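Long-range contacts in 2-c-methyl-d-erythritol 4-phosphate cytidylyltransferase (Streptococcus pneumoniae, PDB 2VSH), which catalyses the transfer of the cytidylyl group of CTP to D-ribitol 5-phosphate, supplying CDP-ribitol for teichoic acid precursors: residues 1-7 / 106-112; 47-51 / 96-100. All coordinates share one frame. Residue numbers count along the deposited sequence, not the author numbering.

How the contacts relate
The two contacts illustrate how a nucleotide-binding alpha/beta domain is built: strands paired side by side, with helices packed on the sheet. Contact 1 pairs the central strands 3-9 and 108-113; contact 2 rests the C-terminal turn of helix 86-100 on the start of strand 50-54, the neighbour of 3-9 on its other side. Their centres lie about 8 Å apart and they touch directly, with I3 O 2.7 Å from E48 N and Y4 CE1 3.4 Å from I97 CG2. Along the chain, both segments of contact 2 fall between those of contact 1, and helix 86-100 leads on to strand 108-113. Together they unite the sheet and one helical layer in the region that carries the probable CTP-binding residues.

Contact 1: 1-7 / 106-112; sequences HMIYAGI and EDIVVTH
Segments 1-7 and 106-112 run side by side as parallel beta strands (3-7 and 108-112), their axes 4.4 Å apart at closest approach and inclined by 26°. The register pairs I3 with I108, Y4 with V109, A5 with V110, G6 with T111 and I7 with H112, at CA-CA distances of 4.3 to 5.1 Å. As the parallel pattern requires, alternate residues of 1-7 make the bonds: I108 N donates to M2 O (2.9 Å), Y4 N to I108 O (2.9 Å), V110 N to Y4 O (2.7 Å), G6 N to V110 O (2.8 Å) and H112 N to G6 O (2.9 Å). Just before the strands, the D107 side chain (chi1 m) extends the series, OD1 accepting from M2 N at 2.8 Å. A water 2.6 Å from Y4 OH makes a weak bond to D107 OD2.

I3, A5, I7, I108, V110 and H112 share one face, where I3 CG2 lies 4.0 Å from V110 CG2. On the other stand Y4, V109 and T111; at G6 an ideal CB would clash with V109 CG2, so glycine suits this tight spot. The strands are central to the Rossmann-like sheet, and the first runs on into L8, where a probable CTP-binding run begins. Helices 33-42 and 121-133 cover the I3 face, helix 86-100 packs on Y4, and strands 50-54 and 165-175 flank the pair.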
loop_
_atom_site.group_PDB
_atom_site.type_symbol
_atom_site.label_atom_id
_atom_site.label_comp_id
_atom_site.label_asym_id
_atom_site.label_seq_id
_atom_site.Cartn_x
_atom_site.Cartn_y
_atom_site.Cartn_z
ATOM N N HIS A 1 -25.179 2.141 -27.426
ATOM C CA HIS A 1 -23.967 1.270 -27.364
ATOM C C HIS A 1 -24.110 0.258 -26.235
ATOM O O HIS A 1 -24.985 0.391 -25.369
ATOM C CB HIS A 1 -22.702 2.110 -27.170
ATOM C CG HIS A 1 -22.737 2.982 -25.955
ATOM N ND1 HIS A 1 -22.167 2.612 -24.753
ATOM C CD2 HIS A 1 -23.278 4.206 -25.753
ATOM C CE1 HIS A 1 -22.358 3.573 -23.862
ATOM N NE2 HIS A 1 -23.029 4.550 -24.445
ATOM N N MET A 2 -23.263 -0.762 -26.253
ATOM C CA MET A 2 -23.283 -1.771 -25.197
ATOM C C MET A 2 -22.288 -1.463 -24.086
ATOM O O MET A 2 -21.258 -0.837 -24.327
ATOM C CB MET A 2 -22.981 -3.152 -25.773
ATOM C CG MET A 2 -23.920 -3.626 -26.867
ATOM S SD MET A 2 -25.569 -3.984 -26.229
ATOM C CE MET A 2 -26.000 -5.333 -27.308
ATOM N N ILE A 3 -22.601 -1.922 -22.874
ATOM C CA ILE A 3 -21.674 -1.874 -21.759
ATOM C C ILE A 3 -21.545 -3.295 -21.213
ATOM O O ILE A 3 -22.546 -3.945 -20.892
ATOM C CB ILE A 3 -22.149 -0.932 -20.622
ATOM C CG1 ILE A 3 -22.373 0.488 -21.137
ATOM C CG2 ILE A 3 -21.134 -0.927 -19.494
ATOM C CD1 ILE A 3 -23.240 1.351 -20.217
ATOM N N TYR A 4 -20.310 -3.774 -21.137
ATOM C CA TYR A 4 -20.018 -5.110 -20.631
ATOM C C TYR A 4 -19.212 -5.013 -19.349
ATOM O O TYR A 4 -18.492 -4.029 -19.126
ATOM C CB TYR A 4 -19.236 -5.906 -21.684
ATOM C CG TYR A 4 -20.016 -6.088 -22.982
ATOM C CD1 TYR A 4 -19.871 -5.191 -24.044
ATOM C CD2 TYR A 4 -20.922 -7.126 -23.121
ATOM C CE1 TYR A 4 -20.607 -5.356 -25.247
ATOM C CE2 TYR A 4 -21.654 -7.295 -24.290
ATOM C CZ TYR A 4 -21.492 -6.410 -25.349
ATOM O OH TYR A 4 -22.230 -6.585 -26.492
ATOM N N ALA A 5 -19.339 -6.023 -18.491
ATOM C CA ALA A 5 -18.390 -6.184 -17.403
ATOM C C ALA A 5 -17.338 -7.175 -17.873
ATOM O O ALA A 5 -17.669 -8.188 -18.517
ATOM C CB ALA A 5 -19.065 -6.673 -16.125
ATOM N N GLY A 6 -16.075 -6.857 -17.569
ATOM C CA GLY A 6 -14.922 -7.719 -17.867
ATOM C C GLY A 6 -14.231 -8.119 -16.576
ATOM O O GLY A 6 -13.393 -7.379 -16.047
ATOM N N ILE A 7 -14.560 -9.309 -16.078
ATOM C CA ILE A 7 -14.042 -9.782 -14.790
ATOM C C ILE A 7 -12.742 -10.579 -14.982
ATOM O O ILE A 7 -12.729 -11.639 -15.648
ATOM C CB ILE A 7 -15.124 -10.599 -14.013
ATOM C CG1 ILE A 7 -16.444 -9.804 -13.899
ATOM C CG2 ILE A 7 -14.604 -11.063 -12.650
ATOM C CD1 ILE A 7 -16.344 -8.425 -13.204
ATOM N N GLU A 106 -18.169 2.447 -29.963
ATOM C CA GLU A 106 -18.680 3.050 -28.742
ATOM C C GLU A 106 -18.931 2.039 -27.622
ATOM O O GLU A 106 -19.128 2.435 -26.475
ATOM C CB GLU A 106 -19.915 3.935 -29.003
ATOM C CG GLU A 106 -19.604 5.266 -29.747
ATOM C CD GLU A 106 -18.449 6.066 -29.104
ATOM O OE1 GLU A 106 -18.466 6.304 -27.874
ATOM O OE2 GLU A 106 -17.509 6.456 -29.835
ATOM N N ASP A 107 -18.876 0.746 -27.942
ATOM C CA ASP A 107 -19.065 -0.303 -26.930
ATOM C C ASP A 107 -17.979 -0.245 -25.855
ATOM O O ASP A 107 -16.805 -0.108 -26.171
ATOM C CB ASP A 107 -19.092 -1.699 -27.562
ATOM C CG ASP A 107 -20.285 -1.911 -28.469
ATOM O OD1 ASP A 107 -21.332 -1.259 -28.265
ATOM O OD2 ASP A 107 -20.172 -2.714 -29.417
ATOM N N ILE A 108 -18.390 -0.348 -24.591
ATOM C CA ILE A 108 -17.510 -0.130 -23.445
ATOM C C ILE A 108 -17.353 -1.416 -22.606
ATOM O O ILE A 108 -18.278 -2.225 -22.535
ATOM C CB ILE A 108 -18.077 1.032 -22.582
ATOM C CG1 ILE A 108 -17.732 2.386 -23.208
ATOM C CG2 ILE A 108 -17.559 0.981 -21.145
ATOM C CD1 ILE A 108 -18.690 3.495 -22.779
ATOM N N VAL A 109 -16.175 -1.624 -22.011
ATOM C CA VAL A 109 -15.985 -2.696 -21.045
ATOM C C VAL A 109 -15.571 -2.105 -19.702
ATOM O O VAL A 109 -14.659 -1.276 -19.636
ATOM C CB VAL A 109 -14.987 -3.817 -21.521
ATOM C CG1 VAL A 109 -13.550 -3.287 -21.713
ATOM C CG2 VAL A 109 -14.985 -5.006 -20.552
ATOM N N VAL A 110 -16.278 -2.505 -18.654
ATOM C CA VAL A 110 -15.899 -2.184 -17.278
ATOM C C VAL A 110 -15.072 -3.356 -16.745
ATOM O O VAL A 110 -15.632 -4.383 -16.353
ATOM C CB VAL A 110 -17.153 -1.912 -16.374
ATOM C CG1 VAL A 110 -16.739 -1.558 -14.931
ATOM C CG2 VAL A 110 -18.016 -0.777 -16.936
ATOM N N THR A 111 -13.739 -3.212 -16.755
ATOM C CA THR A 111 -12.836 -4.261 -16.288
ATOM C C THR A 111 -12.607 -4.178 -14.780
ATOM O O THR A 111 -12.516 -3.087 -14.217
ATOM C CB THR A 111 -11.452 -4.276 -17.029
ATOM O OG1 THR A 111 -10.665 -3.142 -16.635
ATOM C CG2 THR A 111 -11.633 -4.301 -18.554
ATOM N N HIS A 112 -12.528 -5.342 -14.123
ATOM C CA HIS A 112 -12.477 -5.381 -12.666
ATOM C C HIS A 112 -11.862 -6.696 -12.186
ATOM O O HIS A 112 -12.148 -7.758 -12.748
ATOM C CB HIS A 112 -13.900 -5.202 -12.083
ATOM C CG HIS A 112 -13.933 -5.079 -10.591
ATOM N ND1 HIS A 112 -13.416 -3.988 -9.922
ATOM C CD2 HIS A 112 -14.407 -5.918 -9.635
ATOM C CE1 HIS A 112 -13.588 -4.153 -8.619
ATOM N NE2 HIS A 112 -14.171 -5.323 -8.418
HETATM O O HOH W 1 -20.923 -5.955 -28.658
#

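Contact 2: 47-51 / 96-100; sequences IEKIV and AIDAY. With CA (calcium ion), chain C.
Y100, at the end of helix 86-100, is gripped in two ways by consecutive residues of 47-51: its hydroxyl is held by a carboxylate while its ring is covered by a lysine's aliphatic chain. Y100 OH donates a short hydrogen bond to E48 OE1 (2.6 Å), and K49 CE sits over one ring face, 3.9 Å from the Y100 ring centroid and 29° off the normal, a CH-pi contact. The t chi1 of Y100 reaches out to meet E48 (chi1 t, chi2 p), whereas K49 (chi1 m, chi2 m) folds across the ring and sends NZ on to the backbone O of E75.

Segment 96-100 is the last turn of the helix, with Y100 N bonded to A96 O at 3.0 Å; 47-51 is a loop entering strand 50-54. A96, I97 and Y100 face 47-51. V51 (chi1 t) spreads its methyls between the first two: CG1 lies 4.0 Å from A96 CB and CG2 3.6 Å from I97 CG1, with V51 CA 7.3 Å from I97 CA. On the turn's outer side, D98 binds a calcium ion through both OD1 (2.6 Å) and OD2 (2.5 Å), joined by two waters.

This is helix-on-sheet packing within a beta-alpha-beta crossover from strand 77-81 to 108-113, spanning strands 50-54 and 3-9; helix 86-100 packs on both, with I97 and Y100 touching Y4 of strand 3-9, and A96 and Y100 reaching strand 77-81.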
loop_
_atom_site.group_PDB
_atom_site.type_symbol
_atom_site.label_atom_id
_atom_site.label_comp_id
_atom_site.label_asym_id
_atom_site.label_seq_id
_atom_site.Cartn_x
_atom_site.Cartn_y
_atom_site.Cartn_z
ATOM N N ILE A 47 -25.710 -3.134 -17.845
ATOM C CA ILE A 47 -24.714 -4.119 -18.280
ATOM C C ILE A 47 -25.361 -5.165 -19.189
ATOM O O ILE A 47 -26.327 -5.820 -18.786
ATOM C CB ILE A 47 -24.053 -4.841 -17.057
ATOM C CG1 ILE A 47 -23.305 -3.845 -16.150
ATOM C CG2 ILE A 47 -23.120 -5.997 -17.497
ATOM C CD1 ILE A 47 -22.074 -3.201 -16.763
ATOM N N GLU A 48 -24.821 -5.336 -20.393
ATOM C CA GLU A 48 -25.317 -6.332 -21.342
ATOM C C GLU A 48 -24.907 -7.763 -20.949
ATOM O O GLU A 48 -25.763 -8.620 -20.748
ATOM C CB GLU A 48 -24.828 -5.984 -22.757
ATOM C CG GLU A 48 -25.258 -6.949 -23.851
ATOM C CD GLU A 48 -26.754 -6.961 -24.168
ATOM O OE1 GLU A 48 -27.131 -7.734 -25.084
ATOM O OE2 GLU A 48 -27.555 -6.224 -23.545
ATOM N N LYS A 49 -23.606 -8.023 -20.853
ATOM C CA LYS A 49 -23.109 -9.340 -20.429
ATOM C C LYS A 49 -22.016 -9.137 -19.421
ATOM O O LYS A 49 -21.364 -8.103 -19.421
ATOM C CB LYS A 49 -22.528 -10.136 -21.607
ATOM C CG LYS A 49 -23.524 -10.603 -22.644
ATOM C CD LYS A 49 -24.530 -11.574 -22.068
ATOM C CE LYS A 49 -25.333 -12.248 -23.162
ATOM N NZ LYS A 49 -26.685 -12.606 -22.668
ATOM N N ILE A 50 -21.785 -10.160 -18.600
ATOM C CA ILE A 50 -20.669 -10.193 -17.672
ATOM C C ILE A 50 -19.698 -11.254 -18.163
ATOM O O ILE A 50 -20.017 -12.443 -18.171
ATOM C CB ILE A 50 -21.141 -10.518 -16.230
ATOM C CG1 ILE A 50 -22.065 -9.398 -15.748
ATOM C CG2 ILE A 50 -19.942 -10.636 -15.310
ATOM C CD1 ILE A 50 -23.040 -9.832 -14.670
ATOM N N VAL A 51 -18.543 -10.804 -18.636
ATOM C CA VAL A 51 -17.601 -11.684 -19.313
ATOM C C VAL A 51 -16.445 -11.914 -18.351
ATOM O O VAL A 51 -15.794 -10.963 -17.917
ATOM C CB VAL A 51 -17.092 -11.093 -20.657
ATOM C CG1 VAL A 51 -16.254 -12.119 -21.406
ATOM C CG2 VAL A 51 -18.270 -10.612 -21.524
ATOM N N ALA A 96 -14.209 -12.296 -26.831
ATOM C CA ALA A 96 -15.437 -13.017 -26.459
ATOM C C ALA A 96 -16.678 -12.125 -26.611
ATOM O O ALA A 96 -17.716 -12.562 -27.106
ATOM C CB ALA A 96 -15.330 -13.540 -25.032
ATOM N N ILE A 97 -16.550 -10.874 -26.183
ATOM C CA ILE A 97 -17.583 -9.865 -26.399
ATOM C C ILE A 97 -17.902 -9.689 -27.889
ATOM O O ILE A 97 -19.079 -9.682 -28.288
ATOM C CB ILE A 97 -17.156 -8.503 -25.808
ATOM C CG1 ILE A 97 -17.163 -8.547 -24.279
ATOM C CG2 ILE A 97 -18.069 -7.377 -26.324
ATOM C CD1 ILE A 97 -16.526 -7.328 -23.611
ATOM N N ASP A 98 -16.851 -9.553 -28.706
ATOM C CA ASP A 98 -16.996 -9.359 -30.158
ATOM C C ASP A 98 -17.697 -10.567 -30.794
ATOM O O ASP A 98 -18.472 -10.419 -31.725
ATOM C CB ASP A 98 -15.605 -9.120 -30.770
ATOM C CG ASP A 98 -15.646 -8.645 -32.201
ATOM O OD1 ASP A 98 -16.450 -7.749 -32.550
ATOM O OD2 ASP A 98 -14.818 -9.140 -32.998
ATOM N N ALA A 99 -17.433 -11.761 -30.269
ATOM C CA ALA A 99 -18.064 -12.988 -30.770
ATOM C C ALA A 99 -19.554 -13.045 -30.382
ATOM O O ALA A 99 -20.372 -13.556 -31.152
ATOM C CB ALA A 99 -17.329 -14.218 -30.259
ATOM N N TYR A 100 -19.890 -12.505 -29.208
ATOM C CA TYR A 100 -21.282 -12.378 -28.773
ATOM C C TYR A 100 -22.061 -11.424 -29.698
ATOM O O TYR A 100 -23.104 -11.798 -30.255
ATOM C CB TYR A 100 -21.370 -11.937 -27.279
ATOM C CG TYR A 100 -22.758 -11.430 -26.912
ATOM C CD1 TYR A 100 -23.856 -12.298 -26.914
ATOM C CD2 TYR A 100 -22.977 -10.084 -26.607
ATOM C CE1 TYR A 100 -25.142 -11.836 -26.628
ATOM C CE2 TYR A 100 -24.264 -9.611 -26.316
ATOM C CZ TYR A 100 -25.337 -10.494 -26.326
ATOM O OH TYR A 100 -26.614 -10.048 -26.043
HETATM CA CA CA C . -15.236 -7.539 -34.850
HETATM O O HOH W 2 -13.875 -5.937 -33.594
HETATM O O HOH W 3 -16.937 -9.077 -35.738
#